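Local coordinates for protein beta-N-acetylhexosaminidase (Bacteroides fragilis, PDB 4PYS) that probably removes terminal beta-linked N-acetylhexosamine sugars from glycans by hydrolysis, at residues Y237-F243 against K263-F269; C260-D264 against C301-R307. All coordinates share one frame; numbering follows the deposited sequence.

Followed from the N terminus, the chain leaves helix 231-236, makes a short 3-10 turn and enters a loop that carries Cys-242 and then Cys-260 before helix 264-280 begins. Contact 1 closes this loop by laying residues 237-243 against the start of that helix. Contact 2 spans the next excursion, through helix 264-280 and strand 285-287, and brings residues 301-307 back to the turn at 260-264. The two closures follow one another and overlap at Lys-263 and Asp-264. Together they gather Cys-242, Cys-260, Cys-301 and Cys-304 around one zinc ion, tying the loop to the N-terminal ends of helices 264-280 and 302-310 within the catalytic domain.

Contact 1: Y237-F243 against K263-F269; sequences YPRLGCF and KDSTLIF
Leu-240 lies over one face of the Phe-269 ring and, of residues 237-243, is the one most covered by the facing segment. Its CD1 methyl sits over the ring centre, 3.4 Å from the centroid and 15° off the normal, a CH-pi contact, while CD2 comes to 3.4 Å from Phe-269 CG. With CG opposite the backbone N, Phe-269 extends toward the loop to meet it. Tyr-237 adds a second aromatic group: its CD2 lies 3.9 Å from Phe-269 CZ, with the ring planes inclined at 59°, and its hydroxyl is bonded to Phe-183 N. Tyr-181 stacks on Phe-269, extending the cluster.

The setting is a zinc-bearing loop of the catalytic domain, in which Cys-242 supplies one of four cysteine ligands to the metal; its backbone is held from the N-terminal end of helix 264-280.

Polar bonds do that holding. Thr-266 OG1 donates to Leu-240 O at 3.1 Å, and the same carbonyl also receives the backbone N of Cys-260. Lys-263, the N-cap residue, reaches across to the loop with an almost extended chain, passing Gly-241 O. A bend at its last torsion (chi4 52°) lets it donate a short hydrogen bond to Cys-242 O, 2.5 Å from NZ, from above the carbonyl plane and not along a lone pair. Its ammonium also forms a salt bridge with Asp-303.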
ATOM      1  N   TYR A 237      23.396  14.229  -8.624  1.00 53.25           N
ATOM      2  CA  TYR A 237      23.489  14.965  -9.885  1.00 54.37           C
ATOM      3  C   TYR A 237      23.069  16.430  -9.737  1.00 56.31           C
ATOM      4  O   TYR A 237      21.939  16.787 -10.066  1.00 54.79           O
ATOM      5  CB  TYR A 237      22.627  14.271 -10.947  1.00 51.33           C
ATOM      6  CG  TYR A 237      23.107  12.877 -11.267  1.00 50.21           C
ATOM      7  CD1 TYR A 237      24.197  12.676 -12.112  1.00 52.36           C
ATOM      8  CD2 TYR A 237      22.495  11.766 -10.712  1.00 47.48           C
ATOM      9  CE1 TYR A 237      24.648  11.410 -12.397  1.00 51.93           C
ATOM     10  CE2 TYR A 237      22.937  10.494 -10.992  1.00 46.99           C
ATOM     11  CZ  TYR A 237      24.017  10.320 -11.835  1.00 49.30           C
ATOM     12  OH  TYR A 237      24.466   9.051 -12.113  1.00 49.36           O
ATOM     13  N   PRO A 238      23.986  17.286  -9.256  1.00 60.14           N
ATOM     14  CA  PRO A 238      23.688  18.696  -8.970  1.00 62.86           C
ATOM     15  C   PRO A 238      23.189  19.467 -10.192  1.00 67.27           C
ATOM     16  O   PRO A 238      22.517  20.487 -10.036  1.00 71.19           O
ATOM     17  CB  PRO A 238      25.044  19.258  -8.526  1.00 67.35           C
ATOM     18  CG  PRO A 238      25.841  18.078  -8.104  1.00 66.60           C
ATOM     19  CD  PRO A 238      25.403  16.966  -9.005  1.00 62.68           C
ATOM     20  N   ARG A 239      23.517  18.985 -11.388  1.00 69.51           N
ATOM     21  CA  ARG A 239      23.088  19.626 -12.631  1.00 63.16           C
ATOM     22  C   ARG A 239      21.590  19.448 -12.902  1.00 60.08           C
ATOM     23  O   ARG A 239      21.035  20.067 -13.808  1.00 71.93           O
ATOM     24  CB  ARG A 239      23.911  19.105 -13.810  1.00 65.03           C
ATOM     25  CG  ARG A 239      25.362  19.564 -13.792  1.00 67.70           C
ATOM     26  CD  ARG A 239      26.125  19.061 -15.010  1.00 69.22           C
ATOM     27  NE  ARG A 239      27.439  19.689 -15.116  1.00 72.96           N
ATOM     28  CZ  ARG A 239      27.655  20.875 -15.677  1.00 80.20           C
ATOM     29  NH1 ARG A 239      26.642  21.563 -16.189  1.00 80.07           N
ATOM     30  NH2 ARG A 239      28.881  21.377 -15.728  1.00 80.67           N
ATOM     31  N   LEU A 240      20.947  18.592 -12.114  1.00 56.89           N
ATOM     32  CA  LEU A 240      19.499  18.437 -12.166  1.00 54.27           C
ATOM     33  C   LEU A 240      18.817  19.626 -11.514  1.00 66.92           C
ATOM     34  O   LEU A 240      17.632  19.882 -11.742  1.00 66.10           O
ATOM     35  CB  LEU A 240      19.072  17.173 -11.434  1.00 50.74           C
ATOM     36  CG  LEU A 240      19.446  15.867 -12.111  1.00 51.84           C
ATOM     37  CD1 LEU A 240      18.864  14.710 -11.328  1.00 45.98           C
ATOM     38  CD2 LEU A 240      18.941  15.883 -13.541  1.00 53.14           C
ATOM     39  N   GLY A 241      19.566  20.323 -10.668  1.00 67.75           N
ATOM     40  CA  GLY A 241      19.088  21.549 -10.067  1.00 71.52           C
ATOM     41  C   GLY A 241      19.279  22.683 -11.049  1.00 76.86           C
ATOM     42  O   GLY A 241      19.779  22.476 -12.155  1.00 70.27           O
ATOM     43  N   CYS A 242      18.887  23.884 -10.643  1.00 89.31           N
ATOM     44  CA  CYS A 242      18.977  25.056 -11.507  1.00100.64           C
ATOM     45  C   CYS A 242      20.419  25.371 -11.899  1.00108.15           C
ATOM     46  O   CYS A 242      20.674  25.961 -12.952  1.00110.19           O
ATOM     47  CB  CYS A 242      18.335  26.259 -10.817  1.00105.25           C
ATOM     48  SG  CYS A 242      16.709  25.895 -10.098  1.00118.15           S
ATOM     49  N   PHE A 243      21.359  24.977 -11.043  1.00110.25           N
ATOM     50  CA  PHE A 243      22.780  25.177 -11.308  1.00111.01           C
ATOM     51  C   PHE A 243      23.600  24.000 -10.783  1.00104.17           C
ATOM     52  O   PHE A 243      23.171  23.290  -9.872  1.00104.21           O
ATOM     53  CB  PHE A 243      23.273  26.475 -10.657  1.00119.94           C
ATOM     54  CG  PHE A 243      22.280  27.599 -10.718  1.00123.65           C
ATOM     55  CD1 PHE A 243      22.228  28.439 -11.822  1.00124.74           C
ATOM     56  CD2 PHE A 243      21.392  27.813  -9.675  1.00122.94           C
ATOM     57  CE1 PHE A 243      21.311  29.470 -11.881  1.00126.99           C
ATOM     58  CE2 PHE A 243      20.474  28.843  -9.728  1.00125.08           C
ATOM     59  CZ  PHE A 243      20.433  29.673 -10.834  1.00127.75           C
ATOM     60  N   LYS A 263      14.779  23.110 -16.986  1.00 69.47           N
ATOM     61  CA  LYS A 263      15.786  22.461 -17.818  1.00 70.52           C
ATOM     62  C   LYS A 263      15.220  21.235 -18.518  1.00 64.67           C
ATOM     63  O   LYS A 263      14.729  20.318 -17.864  1.00 56.60           O
ATOM     64  CB  LYS A 263      16.998  22.059 -16.978  1.00 70.94           C
ATOM     65  CG  LYS A 263      17.805  23.230 -16.459  1.00 76.62           C
ATOM     66  CD  LYS A 263      18.752  22.786 -15.358  1.00 76.62           C
ATOM     67  CE  LYS A 263      19.771  23.864 -15.064  1.00 83.97           C
ATOM     68  NZ  LYS A 263      19.108  25.169 -14.798  1.00 91.71           N
ATOM     69  N   ASP A 264      15.291  21.223 -19.848  1.00 62.74           N
ATOM     70  CA  ASP A 264      14.853  20.069 -20.627  1.00 61.47           C
ATOM     71  C   ASP A 264      15.665  18.835 -20.238  1.00 57.64           C
ATOM     72  O   ASP A 264      15.155  17.715 -20.252  1.00 53.73           O
ATOM     73  CB  ASP A 264      14.979  20.342 -22.132  1.00 65.21           C
ATOM     74  CG  ASP A 264      13.898  21.278 -22.656  1.00 69.01           C
ATOM     75  OD1 ASP A 264      12.892  21.484 -21.948  1.00 72.84           O
ATOM     76  OD2 ASP A 264      14.051  21.798 -23.784  1.00 74.70           O
ATOM     77  N   SER A 265      16.930  19.049 -19.883  1.00 58.89           N
ATOM     78  CA  SER A 265      17.781  17.965 -19.403  1.00 60.97           C
ATOM     79  C   SER A 265      17.217  17.331 -18.132  1.00 60.05           C
ATOM     80  O   SER A 265      17.351  16.125 -17.917  1.00 57.21           O
ATOM     81  CB  SER A 265      19.223  18.451 -19.187  1.00 65.26           C
ATOM     82  OG  SER A 265      19.283  19.575 -18.322  1.00 60.90           O
ATOM     83  N   THR A 266      16.568  18.137 -17.296  1.00 52.51           N
ATOM     84  CA  THR A 266      15.940  17.604 -16.091  1.00 50.33           C
ATOM     85  C   THR A 266      14.739  16.730 -16.445  1.00 47.10           C
ATOM     86  O   THR A 266      14.611  15.614 -15.947  1.00 44.40           O
ATOM     87  CB  THR A 266      15.517  18.713 -15.114  1.00 51.23           C
ATOM     88  OG1 THR A 266      16.682  19.386 -14.618  1.00 56.36           O
ATOM     89  CG2 THR A 266      14.757  18.122 -13.938  1.00 48.47           C
ATOM     90  N   LEU A 267      13.869  17.231 -17.315  1.00 48.30           N
ATOM     91  CA  LEU A 267      12.725  16.440 -17.767  1.00 46.41           C
ATOM     92  C   LEU A 267      13.181  15.147 -18.436  1.00 45.09           C
ATOM     93  O   LEU A 267      12.668  14.070 -18.134  1.00 42.62           O
ATOM     94  CB  LEU A 267      11.830  17.248 -18.712  1.00 52.01           C
ATOM     95  CG  LEU A 267      10.638  17.919 -18.024  1.00 65.26           C
ATOM     96  CD1 LEU A 267      11.102  19.042 -17.105  1.00 70.82           C
ATOM     97  CD2 LEU A 267       9.622  18.429 -19.036  1.00 69.02           C
ATOM     98  N   ILE A 268      14.156  15.263 -19.335  1.00 51.15           N
ATOM     99  CA  ILE A 268      14.737  14.097 -19.990  1.00 48.44           C
ATOM    100  C   ILE A 268      15.328  13.108 -18.977  1.00 44.40           C
ATOM    101  O   ILE A 268      15.128  11.897 -19.096  1.00 42.90           O
ATOM    102  CB  ILE A 268      15.783  14.522 -21.050  1.00 49.85           C
ATOM    103  CG1 ILE A 268      15.081  15.180 -22.243  1.00 52.24           C
ATOM    104  CG2 ILE A 268      16.604  13.332 -21.514  1.00 52.55           C
ATOM    105  CD1 ILE A 268      15.960  16.116 -23.039  1.00 55.91           C
ATOM    106  N   PHE A 269      16.033  13.627 -17.976  1.00 44.54           N
ATOM    107  CA  PHE A 269      16.565  12.801 -16.898  1.00 42.80           C
ATOM    108  C   PHE A 269      15.446  12.029 -16.210  1.00 45.10           C
ATOM    109  O   PHE A 269      15.535  10.815 -16.013  1.00 38.42           O
ATOM    110  CB  PHE A 269      17.283  13.682 -15.867  1.00 43.91           C
ATOM    111  CG  PHE A 269      17.937  12.912 -14.736  1.00 42.79           C
ATOM    112  CD1 PHE A 269      17.195  12.472 -13.648  1.00 40.53           C
ATOM    113  CD2 PHE A 269      19.307  12.668 -14.748  1.00 44.83           C
ATOM    114  CE1 PHE A 269      17.797  11.776 -12.607  1.00 39.91           C
ATOM    115  CE2 PHE A 269      19.918  11.980 -13.705  1.00 43.91           C
ATOM    116  CZ  PHE A 269      19.166  11.530 -12.639  1.00 42.37           C
TER

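Contact 2: C260-D264 against C301-R307; sequences CAGKD and CPDCRSR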
ATOM      1  N   CYS A 260      14.829  21.090 -11.275  1.00 60.80           N
ATOM      2  CA  CYS A 260      14.522  22.273 -12.067  1.00 65.98           C
ATOM      3  C   CYS A 260      13.608  21.926 -13.246  1.00 69.50           C
ATOM      4  O   CYS A 260      14.032  21.264 -14.190  1.00 71.68           O
ATOM      5  CB  CYS A 260      15.820  22.902 -12.573  1.00 62.15           C
ATOM      6  SG  CYS A 260      15.587  24.366 -13.588  1.00 66.82           S
ATOM      7  N   ALA A 261      12.357  22.377 -13.198  1.00 68.85           N
ATOM      8  CA  ALA A 261      11.423  22.128 -14.295  1.00 70.18           C
ATOM      9  C   ALA A 261      11.812  22.907 -15.553  1.00 70.98           C
ATOM     10  O   ALA A 261      11.349  22.604 -16.652  1.00 69.72           O
ATOM     11  CB  ALA A 261      10.004  22.477 -13.876  1.00 72.57           C
ATOM     12  N   GLY A 262      12.668  23.910 -15.384  1.00 70.81           N
ATOM     13  CA  GLY A 262      13.075  24.759 -16.488  1.00 77.98           C
ATOM     14  C   GLY A 262      14.059  24.124 -17.452  1.00 79.37           C
ATOM     15  O   GLY A 262      14.170  24.547 -18.607  1.00 82.70           O
ATOM     16  N   LYS A 263      14.779  23.110 -16.986  1.00 69.47           N
ATOM     17  CA  LYS A 263      15.786  22.461 -17.818  1.00 70.52           C
ATOM     18  C   LYS A 263      15.220  21.235 -18.518  1.00 64.67           C
ATOM     19  O   LYS A 263      14.729  20.318 -17.864  1.00 56.60           O
ATOM     20  CB  LYS A 263      16.998  22.059 -16.978  1.00 70.94           C
ATOM     21  CG  LYS A 263      17.805  23.230 -16.459  1.00 76.62           C
ATOM     22  CD  LYS A 263      18.752  22.786 -15.358  1.00 76.62           C
ATOM     23  CE  LYS A 263      19.771  23.864 -15.064  1.00 83.97           C
ATOM     24  NZ  LYS A 263      19.108  25.169 -14.798  1.00 91.71           N
ATOM     25  N   ASP A 264      15.291  21.223 -19.848  1.00 62.74           N
ATOM     26  CA  ASP A 264      14.853  20.069 -20.627  1.00 61.47           C
ATOM     27  C   ASP A 264      15.665  18.835 -20.238  1.00 57.64           C
ATOM     28  O   ASP A 264      15.155  17.715 -20.252  1.00 53.73           O
ATOM     29  CB  ASP A 264      14.979  20.342 -22.132  1.00 65.21           C
ATOM     30  CG  ASP A 264      13.898  21.278 -22.656  1.00 69.01           C
ATOM     31  OD1 ASP A 264      12.892  21.484 -21.948  1.00 72.84           O
ATOM     32  OD2 ASP A 264      14.051  21.798 -23.784  1.00 74.70           O
ATOM     33  N   CYS A 301      14.869  31.054 -10.469  1.00111.75           N
ATOM     34  CA  CYS A 301      15.611  30.364 -11.524  1.00110.31           C
ATOM     35  C   CYS A 301      15.314  30.922 -12.915  1.00115.59           C
ATOM     36  O   CYS A 301      14.159  30.946 -13.339  1.00117.44           O
ATOM     37  CB  CYS A 301      15.293  28.869 -11.500  1.00102.46           C
ATOM     38  SG  CYS A 301      16.011  27.944 -12.877  1.00113.04           S
ATOM     39  N   PRO A 302      16.362  31.370 -13.631  1.00 94.15           N
ATOM     40  CA  PRO A 302      16.198  31.848 -15.008  1.00 97.68           C
ATOM     41  C   PRO A 302      15.565  30.792 -15.913  1.00 98.92           C
ATOM     42  O   PRO A 302      14.843  31.153 -16.838  1.00101.96           O
ATOM     43  CB  PRO A 302      17.635  32.134 -15.451  1.00 95.70           C
ATOM     44  CG  PRO A 302      18.355  32.458 -14.190  1.00 95.25           C
ATOM     45  CD  PRO A 302      17.740  31.563 -13.141  1.00 95.01           C
ATOM     46  N   ASP A 303      15.825  29.514 -15.640  1.00 95.63           N
ATOM     47  CA  ASP A 303      15.271  28.429 -16.447  1.00 92.03           C
ATOM     48  C   ASP A 303      13.796  28.158 -16.128  1.00 92.52           C
ATOM     49  O   ASP A 303      13.021  27.817 -17.021  1.00 96.41           O
ATOM     50  CB  ASP A 303      16.105  27.149 -16.297  1.00 89.57           C
ATOM     51  CG  ASP A 303      17.567  27.361 -16.656  1.00 92.36           C
ATOM     52  OD1 ASP A 303      17.860  27.652 -17.837  1.00 94.51           O
ATOM     53  OD2 ASP A 303      18.426  27.229 -15.757  1.00 90.96           O
ATOM     54  N   CYS A 304      13.406  28.320 -14.866  1.00 89.74           N
ATOM     55  CA  CYS A 304      12.005  28.138 -14.475  1.00 84.99           C
ATOM     56  C   CYS A 304      11.119  29.323 -14.875  1.00 87.80           C
ATOM     57  O   CYS A 304       9.966  29.141 -15.264  1.00 88.54           O
ATOM     58  CB  CYS A 304      11.887  27.858 -12.974  1.00 80.35           C
ATOM     59  SG  CYS A 304      12.265  26.146 -12.511  1.00 96.78           S
ATOM     60  N   ARG A 305      11.662  30.533 -14.780  1.00 87.60           N
ATOM     61  CA  ARG A 305      10.939  31.731 -15.191  1.00 86.54           C
ATOM     62  C   ARG A 305      10.827  31.798 -16.713  1.00 91.75           C
ATOM     63  O   ARG A 305       9.846  32.313 -17.253  1.00 95.05           O
ATOM     64  CB  ARG A 305      11.634  32.985 -14.656  1.00 85.87           C
ATOM     65  N   SER A 306      11.839  31.276 -17.400  1.00 91.24           N
ATOM     66  CA  SER A 306      11.820  31.200 -18.858  1.00 91.99           C
ATOM     67  C   SER A 306      10.751  30.214 -19.327  1.00 84.18           C
ATOM     68  O   SER A 306      10.038  30.466 -20.301  1.00 82.46           O
ATOM     69  CB  SER A 306      13.197  30.795 -19.397  1.00 93.58           C
ATOM     70  OG  SER A 306      13.091  30.014 -20.574  1.00 93.80           O
ATOM     71  N   ARG A 307      10.641  29.094 -18.623  1.00 76.53           N
ATOM     72  CA  ARG A 307       9.655  28.074 -18.961  1.00 75.04           C
ATOM     73  C   ARG A 307       8.230  28.599 -18.801  1.00 80.46           C
ATOM     74  O   ARG A 307       7.354  28.285 -19.607  1.00 83.75           O
ATOM     75  CB  ARG A 307       9.844  26.828 -18.096  1.00 65.38           C
ATOM     76  CG  ARG A 307       8.960  25.666 -18.517  1.00 64.84           C
ATOM     77  CD  ARG A 307       9.538  24.962 -19.729  1.00 72.25           C
ATOM     78  NE  ARG A 307      10.593  24.036 -19.332  1.00 76.83           N
ATOM     79  CZ  ARG A 307      11.285  23.278 -20.177  1.00 79.50           C
ATOM     80  NH1 ARG A 307      11.036  23.335 -21.481  1.00 75.67           N
ATOM     81  NH2 ARG A 307      12.224  22.460 -19.716  1.00 76.35           N
TER
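Cys-301 and Cys-260 bring their sulfurs to 3.7 Å of each other as ligands of the same zinc ion. Cys-301 also caps helix 302-310, its SG accepting a weak bond from Cys-304 N. Asp-303 follows, meeting Lys-263 through OD2 at a separation from NZ so short (2.4 Å) that its value is doubtful; the aspartate's backbone O makes a CA-H...O contact with Gly-262 CA at 3.1 Å, where the helix and the type I turn 260-263 meet closely. Cys-304 completes the zinc site with Cys-242 and the other two, in a CxxC pair with Cys-301; its SG lies 3.7 Å from Gly-262 N. Arg-307, one helical turn on, curls back through bends at chi2 and chi3 (79° and 81°) to lay its guanidinium beside the turn. NE and NH2 both donate to Ala-261 O, NE at 3.1 Å, while NH1 and NH2 converge end-on upon Asp-264 OD1, NH2 at 2.5 Å. That oxygen lies in the guanidinium plane, although the carboxylate is turned 33° from it. Behind this junction, helix 316-333 packs Leu-319 against Cys-304 and Arg-307, Trp-322 against Arg-307 and Phe-323 against Ala-261, so it backs both helix 302-310 and the turn leading into helix 264-280.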